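Nucleoside-triphosphatase THEP1 (PDB 1YE8) hydrolyses nucleoside triphosphates, ATP, GTP, CTP, TTP and UTP among them, to the diphosphate and phosphate, and lacks kinase activity. Local coordinates at residues A[26-31]-A[102-107]; A[30-35]-A[48-53]. All coordinates share one frame; numbering follows the deposited sequence.

Overall arrangement
Contacts 1 and 2 share Gly30 and Phe31, and their centres lie about 9 Å apart. At Gly30 the chain turns a corner: strand 28-29 forms an edge of the parallel sheet beside 102-105 (contact 1), whereas strand 31-36 forms an edge of the antiparallel sheet beside 46-51 (contact 2). The two contacts also touch directly. Thr33 OG1 is 2.8 Å from Asp106 O, a probable hydrogen bond, and Trp32 CB packs 3.4 Å from Asp106 OD2. Both approach the nucleotide site: the side chain of Asp106 is about 4 Å from a bound magnesium ion, and those of Asp106 and Trp32 adjoin Thr14 of the P-loop, thought to bind ATP.

Contact 1: A[26-31]-A[102-107]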
loop_
_atom_site.group_PDB
_atom_site.type_symbol
_atom_site.label_atom_id
_atom_site.label_comp_id
_atom_site.label_asym_id
_atom_site.label_seq_id
_atom_site.Cartn_x
_atom_site.Cartn_y
_atom_site.Cartn_z
ATOM N N LYS A 26 17.336 -0.004 0.516
ATOM C CA LYS A 26 17.172 -1.147 1.402
ATOM C C LYS A 26 16.320 -0.801 2.623
ATOM O O LYS A 26 15.938 -1.687 3.394
ATOM C CB LYS A 26 18.546 -1.687 1.829
ATOM C CG LYS A 26 19.342 -2.337 0.695
ATOM C CD LYS A 26 20.712 -2.767 1.199
ATOM C CE LYS A 26 21.425 -3.677 0.206
ATOM N NZ LYS A 26 22.712 -3.077 -0.259
ATOM N N ARG A 27 15.993 0.477 2.798
ATOM C CA ARG A 27 15.117 0.872 3.902
ATOM C C ARG A 27 13.668 0.445 3.665
ATOM O O ARG A 27 12.916 0.283 4.624
ATOM C CB ARG A 27 15.139 2.381 4.093
ATOM C CG ARG A 27 16.461 2.923 4.625
ATOM C CD ARG A 27 16.534 4.442 4.548
ATOM N NE ARG A 27 15.603 5.046 5.498
ATOM C CZ ARG A 27 15.351 6.344 5.573
ATOM N NH1 ARG A 27 15.978 7.184 4.757
ATOM N NH2 ARG A 27 14.496 6.804 6.476
ATOM N N ALA A 28 13.276 0.297 2.402
ATOM C CA ALA A 28 11.876 0.063 2.054
ATOM C C ALA A 28 11.575 -1.424 1.994
ATOM O O ALA A 28 12.267 -2.161 1.285
ATOM C CB ALA A 28 11.556 0.720 0.726
ATOM N N ILE A 29 10.554 -1.867 2.736
ATOM C CA ILE A 29 10.139 -3.281 2.710
ATOM C C ILE A 29 8.616 -3.343 2.624
ATOM O O ILE A 29 7.924 -2.736 3.448
ATOM C CB ILE A 29 10.625 -4.069 3.960
ATOM C CG1 ILE A 29 12.118 -3.850 4.258
ATOM C CG2 ILE A 29 10.303 -5.542 3.796
ATOM C CD1 ILE A 29 12.531 -4.256 5.714
ATOM N N GLY A 30 8.086 -4.078 1.651
ATOM C CA GLY A 30 6.639 -4.197 1.515
ATOM C C GLY A 30 6.231 -4.525 0.096
ATOM O O GLY A 30 6.885 -5.320 -0.582
ATOM N N PHE A 31 5.155 -3.906 -0.377
ATOM C CA PHE A 31 4.665 -4.203 -1.707
ATOM C C PHE A 31 3.893 -3.048 -2.284
ATOM O O PHE A 31 3.381 -2.170 -1.542
ATOM C CB PHE A 31 3.815 -5.499 -1.718
ATOM C CG PHE A 31 2.459 -5.354 -1.049
ATOM C CD1 PHE A 31 1.379 -4.814 -1.729
ATOM C CD2 PHE A 31 2.284 -5.732 0.280
ATOM C CE1 PHE A 31 0.142 -4.673 -1.115
ATOM C CE2 PHE A 31 1.046 -5.579 0.904
ATOM C CZ PHE A 31 -0.026 -5.058 0.198
ATOM N N VAL A 102 11.201 1.448 6.479
ATOM C CA VAL A 102 9.895 2.004 6.128
ATOM C C VAL A 102 9.074 0.897 5.486
ATOM O O VAL A 102 9.495 0.308 4.478
ATOM C CB VAL A 102 10.024 3.205 5.161
ATOM C CG1 VAL A 102 8.645 3.773 4.831
ATOM C CG2 VAL A 102 10.943 4.280 5.769
ATOM N N ILE A 103 7.918 0.613 6.089
ATOM C CA ILE A 103 6.985 -0.389 5.569
ATOM C C ILE A 103 6.212 0.218 4.409
ATOM O O ILE A 103 5.733 1.345 4.516
ATOM C CB ILE A 103 6.016 -0.846 6.688
ATOM C CG1 ILE A 103 6.829 -1.370 7.891
ATOM C CG2 ILE A 103 5.049 -1.901 6.145
ATOM C CD1 ILE A 103 5.980 -1.684 9.109
ATOM N N ILE A 104 6.068 -0.541 3.319
ATOM C CA ILE A 104 5.417 -0.048 2.093
ATOM C C ILE A 104 4.134 -0.832 1.833
ATOM O O ILE A 104 4.177 -2.055 1.739
ATOM C CB ILE A 104 6.361 -0.203 0.873
ATOM C CG1 ILE A 104 7.729 0.441 1.141
ATOM C CG2 ILE A 104 5.689 0.307 -0.387
ATOM C CD1 ILE A 104 7.749 1.963 1.326
ATOM N N ILE A 105 2.994 -0.139 1.738
ATOM C CA ILE A 105 1.709 -0.838 1.548
ATOM C C ILE A 105 0.869 -0.110 0.495
ATOM O O ILE A 105 0.138 0.846 0.818
ATOM C CB ILE A 105 0.894 -0.934 2.886
ATOM C CG1 ILE A 105 1.778 -1.337 4.084
ATOM C CG2 ILE A 105 -0.267 -1.936 2.704
ATOM C CD1 ILE A 105 1.004 -1.430 5.401
ATOM N N ASP A 106 0.949 -0.546 -0.756
ATOM C CA ASP A 106 0.101 0.024 -1.813
ATOM C C ASP A 106 -0.660 -1.161 -2.400
ATOM O O ASP A 106 -0.054 -2.016 -3.060
ATOM C CB ASP A 106 0.967 0.734 -2.873
ATOM C CG ASP A 106 0.204 1.052 -4.138
ATOM O OD1 ASP A 106 -0.821 1.776 -4.064
ATOM O OD2 ASP A 106 0.566 0.628 -5.250
ATOM N N GLU A 107 -1.974 -1.262 -2.188
ATOM C CA GLU A 107 -2.872 -0.262 -1.646
ATOM C C GLU A 107 -3.706 -0.880 -0.530
ATOM O O GLU A 107 -4.062 -2.077 -0.568
ATOM C CB GLU A 107 -3.799 0.214 -2.778
ATOM C CG GLU A 107 -4.799 1.275 -2.356
ATOM C CD GLU A 107 -5.407 2.059 -3.495
ATOM O OE1 GLU A 107 -5.022 1.924 -4.670
ATOM O OE2 GLU A 107 -6.307 2.854 -3.219
#
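The ring of Phe31 reaches over the neighbouring strand where Ile105 leads into Asp106. Its CZ lies 4.0 Å from Ile105 CG2 and its CE1 3.3 Å from Asp106 O, both approaching the ring obliquely. With CG between the backbone N and the carbonyl carbon (chi1 72°), the ring lies beside segment 102-107. Ile29, Ile103 and Ile105 put their side chains on the same face of the sheet as Phe31, and there helix 77-97 packs with Ala84 and Leu88 against the Phe31 side chain. An alanine in place of Phe31 would probably open a gap between Ile105 CG2 and that helix and leave Asp106 O less well covered. On the face of Ala28 and Val102, small Ala28 makes room for a branched neighbour: its CB meets Ile104 CG1 at 3.9 Å. Ile104 CG2, anti to its own backbone N, lies 3.6 Å from Phe31 O, and Val17 and Val21 of helix 13-24 also touch the Ile104 side chain. Gly30 suits the space between, since a CB would run into Ile104 O. Five backbone hydrogen bonds zip the strands together in parallel, from Val102 N to Arg27 O (2.8 Å) through to Asp106 N to Phe31 O (3.0 Å). Past this ladder, Asp106 OD1 bonds to Thr136 and OD2 to Thr14, so that both oxygens of the carboxylate are held, near the bound magnesium ion, and a cis peptide leads on to Glu107. A buried hydrophobic strand ending in Asp-Glu beside the P-loop is consistent with the Walker B motif of RecA-like P-loop NTPases.

Contact 2: A[30-35]-A[48-53]; sequences GFWTEE and RIITTE
Arg48 and Glu34 form a hydrogen-bonded antiparallel pair, Arg48 N reaching Glu34 O at 2.8 Å and Glu34 N returning to Arg48 O. The Arg48 side chain bends at chi3, and its NE gives a bond to a water that in turn donates to Glu35 O. Ile49 turns to the other face of the hairpin. CG1 lies anti to the backbone N (chi1 176°), beside the ring of Phe31, and the extended chi2 (166°) takes CD1 on over one face of it, 3.7 Å from the ring centroid, a CH-pi contact offset toward the rim. Ile50 pairs with Trp32 through two backbone bonds. Its beta-branch suits a place against a broad ring: CB stands over the five-membered ring, CG2 is 3.6 Å from Trp32 CZ2, and CD1 lies 3.4 Å from Glu34 CD. Thr51 OG1 accepts from Glu53 N, an ST turn that ends the strand. Thr52 grips Gly30 twice: its N donates to Gly30 O, while its OG1 accepts from Gly30 N at 3.0 Å. Thr52 CG2 meanwhile sits at the edge of the indole, 4.0 Å from Trp32 CZ3. The indole is anchored as well, because Trp32 NE1 donates, nearly in the ring plane, to Glu34 OE2 at 3.0 Å. That oxygen also forms a salt bridge with Lys18, so a carboxylate packed against Ile50 is likely to stay ionised, its charge shared by two donors, and the bond from Trp32 NE1 would help restrain the turn of the indole.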
loop_
_atom_site.group_PDB
_atom_site.type_symbol
_atom_site.label_atom_id
_atom_site.label_comp_id
_atom_site.label_asym_id
_atom_site.label_seq_id
_atom_site.Cartn_x
_atom_site.Cartn_y
_atom_site.Cartn_z
ATOM N N GLY A 30 8.086 -4.078 1.651
ATOM C CA GLY A 30 6.639 -4.197 1.515
ATOM C C GLY A 30 6.231 -4.525 0.096
ATOM O O GLY A 30 6.885 -5.320 -0.582
ATOM N N PHE A 31 5.155 -3.906 -0.377
ATOM C CA PHE A 31 4.665 -4.203 -1.707
ATOM C C PHE A 31 3.893 -3.048 -2.284
ATOM O O PHE A 31 3.381 -2.170 -1.542
ATOM C CB PHE A 31 3.815 -5.499 -1.718
ATOM C CG PHE A 31 2.459 -5.354 -1.049
ATOM C CD1 PHE A 31 1.379 -4.814 -1.729
ATOM C CD2 PHE A 31 2.284 -5.732 0.280
ATOM C CE1 PHE A 31 0.142 -4.673 -1.115
ATOM C CE2 PHE A 31 1.046 -5.579 0.904
ATOM C CZ PHE A 31 -0.026 -5.058 0.198
ATOM N N TRP A 32 3.756 -3.091 -3.607
ATOM C CA TRP A 32 2.840 -2.214 -4.319
ATOM C C TRP A 32 1.999 -3.016 -5.296
ATOM O O TRP A 32 2.174 -4.240 -5.425
ATOM C CB TRP A 32 3.563 -1.037 -5.005
ATOM C CG TRP A 32 4.583 -1.447 -6.046
ATOM C CD1 TRP A 32 4.375 -1.611 -7.389
ATOM C CD2 TRP A 32 5.959 -1.758 -5.807
ATOM N NE1 TRP A 32 5.546 -1.996 -8.002
ATOM C CE2 TRP A 32 6.533 -2.097 -7.055
ATOM C CE3 TRP A 32 6.774 -1.772 -4.665
ATOM C CZ2 TRP A 32 7.893 -2.451 -7.191
ATOM C CZ3 TRP A 32 8.119 -2.137 -4.804
ATOM C CH2 TRP A 32 8.652 -2.460 -6.058
ATOM N N THR A 33 1.048 -2.342 -5.931
ATOM C CA THR A 33 0.074 -3.021 -6.777
ATOM C C THR A 33 0.045 -2.357 -8.146
ATOM O O THR A 33 -0.232 -1.158 -8.257
ATOM C CB THR A 33 -1.314 -2.987 -6.097
ATOM O OG1 THR A 33 -1.272 -3.781 -4.901
ATOM C CG2 THR A 33 -2.385 -3.674 -6.965
ATOM N N GLU A 34 0.372 -3.125 -9.179
ATOM C CA GLU A 34 0.432 -2.593 -10.530
ATOM C C GLU A 34 -0.703 -3.111 -11.376
ATOM O O GLU A 34 -1.139 -4.246 -11.223
ATOM C CB GLU A 34 1.753 -2.965 -11.183
ATOM C CG GLU A 34 2.929 -2.143 -10.664
ATOM C CD GLU A 34 4.191 -2.282 -11.503
ATOM O OE1 GLU A 34 4.116 -2.741 -12.669
ATOM O OE2 GLU A 34 5.275 -1.940 -10.977
ATOM N N GLU A 35 -1.184 -2.269 -12.284
ATOM C CA GLU A 35 -2.183 -2.695 -13.252
ATOM C C GLU A 35 -1.585 -3.724 -14.209
ATOM O O GLU A 35 -0.405 -3.639 -14.592
ATOM C CB GLU A 35 -2.702 -1.488 -14.052
ATOM C CG GLU A 35 -3.303 -0.363 -13.214
ATOM C CD GLU A 35 -3.692 0.848 -14.049
ATOM O OE1 GLU A 35 -2.839 1.345 -14.825
ATOM O OE2 GLU A 35 -4.849 1.301 -13.920
ATOM N N ARG A 48 -1.613 -6.809 -10.165
ATOM C CA ARG A 48 -0.497 -7.643 -9.754
ATOM C C ARG A 48 0.140 -7.059 -8.498
ATOM O O ARG A 48 0.461 -5.881 -8.458
ATOM C CB ARG A 48 0.549 -7.696 -10.891
ATOM C CG ARG A 48 1.605 -8.764 -10.735
ATOM C CD ARG A 48 2.644 -8.797 -11.850
ATOM N NE ARG A 48 2.208 -8.135 -13.074
ATOM C CZ ARG A 48 1.909 -8.752 -14.221
ATOM N NH1 ARG A 48 1.977 -10.073 -14.338
ATOM N NH2 ARG A 48 1.535 -8.033 -15.264
ATOM N N ILE A 49 0.329 -7.878 -7.480
ATOM C CA ILE A 49 1.122 -7.455 -6.318
ATOM C C ILE A 49 2.594 -7.659 -6.666
ATOM O O ILE A 49 2.962 -8.686 -7.246
ATOM C CB ILE A 49 0.700 -8.220 -5.012
ATOM C CG1 ILE A 49 1.616 -7.820 -3.846
ATOM C CG2 ILE A 49 0.653 -9.736 -5.227
ATOM C CD1 ILE A 49 1.110 -8.232 -2.472
ATOM N N ILE A 50 3.426 -6.664 -6.363
ATOM C CA ILE A 50 4.866 -6.744 -6.592
ATOM C C ILE A 50 5.529 -6.375 -5.273
ATOM O O ILE A 50 5.251 -5.306 -4.731
ATOM C CB ILE A 50 5.296 -5.774 -7.710
ATOM C CG1 ILE A 50 4.516 -6.102 -9.002
ATOM C CG2 ILE A 50 6.814 -5.858 -7.911
ATOM C CD1 ILE A 50 4.967 -5.367 -10.268
ATOM N N THR A 51 6.362 -7.258 -4.725
ATOM C CA THR A 51 7.045 -6.935 -3.481
ATOM C C THR A 51 8.364 -6.211 -3.697
ATOM O O THR A 51 8.894 -6.172 -4.805
ATOM C CB THR A 51 7.281 -8.158 -2.598
ATOM O OG1 THR A 51 8.356 -8.933 -3.166
ATOM C CG2 THR A 51 6.030 -9.073 -2.539
ATOM N N THR A 52 8.913 -5.671 -2.618
ATOM C CA THR A 52 10.237 -5.073 -2.665
ATOM C C THR A 52 11.344 -6.101 -2.919
ATOM O O THR A 52 12.494 -5.693 -3.110
ATOM C CB THR A 52 10.529 -4.329 -1.366
ATOM O OG1 THR A 52 10.139 -5.142 -0.250
ATOM C CG2 THR A 52 9.693 -3.035 -1.275
ATOM N N GLU A 53 11.016 -7.397 -2.946
ATOM C CA GLU A 53 11.977 -8.441 -3.348
ATOM C C GLU A 53 11.756 -8.918 -4.767
ATOM O O GLU A 53 12.414 -9.863 -5.220
ATOM C CB GLU A 53 11.959 -9.632 -2.378
ATOM C CG GLU A 53 12.430 -9.299 -0.980
ATOM C CD GLU A 53 13.828 -8.691 -0.905
ATOM O OE1 GLU A 53 14.667 -8.881 -1.839
ATOM O OE2 GLU A 53 14.098 -8.016 0.106
HETATM O O HOH W 1 2.008 -5.325 -14.033
#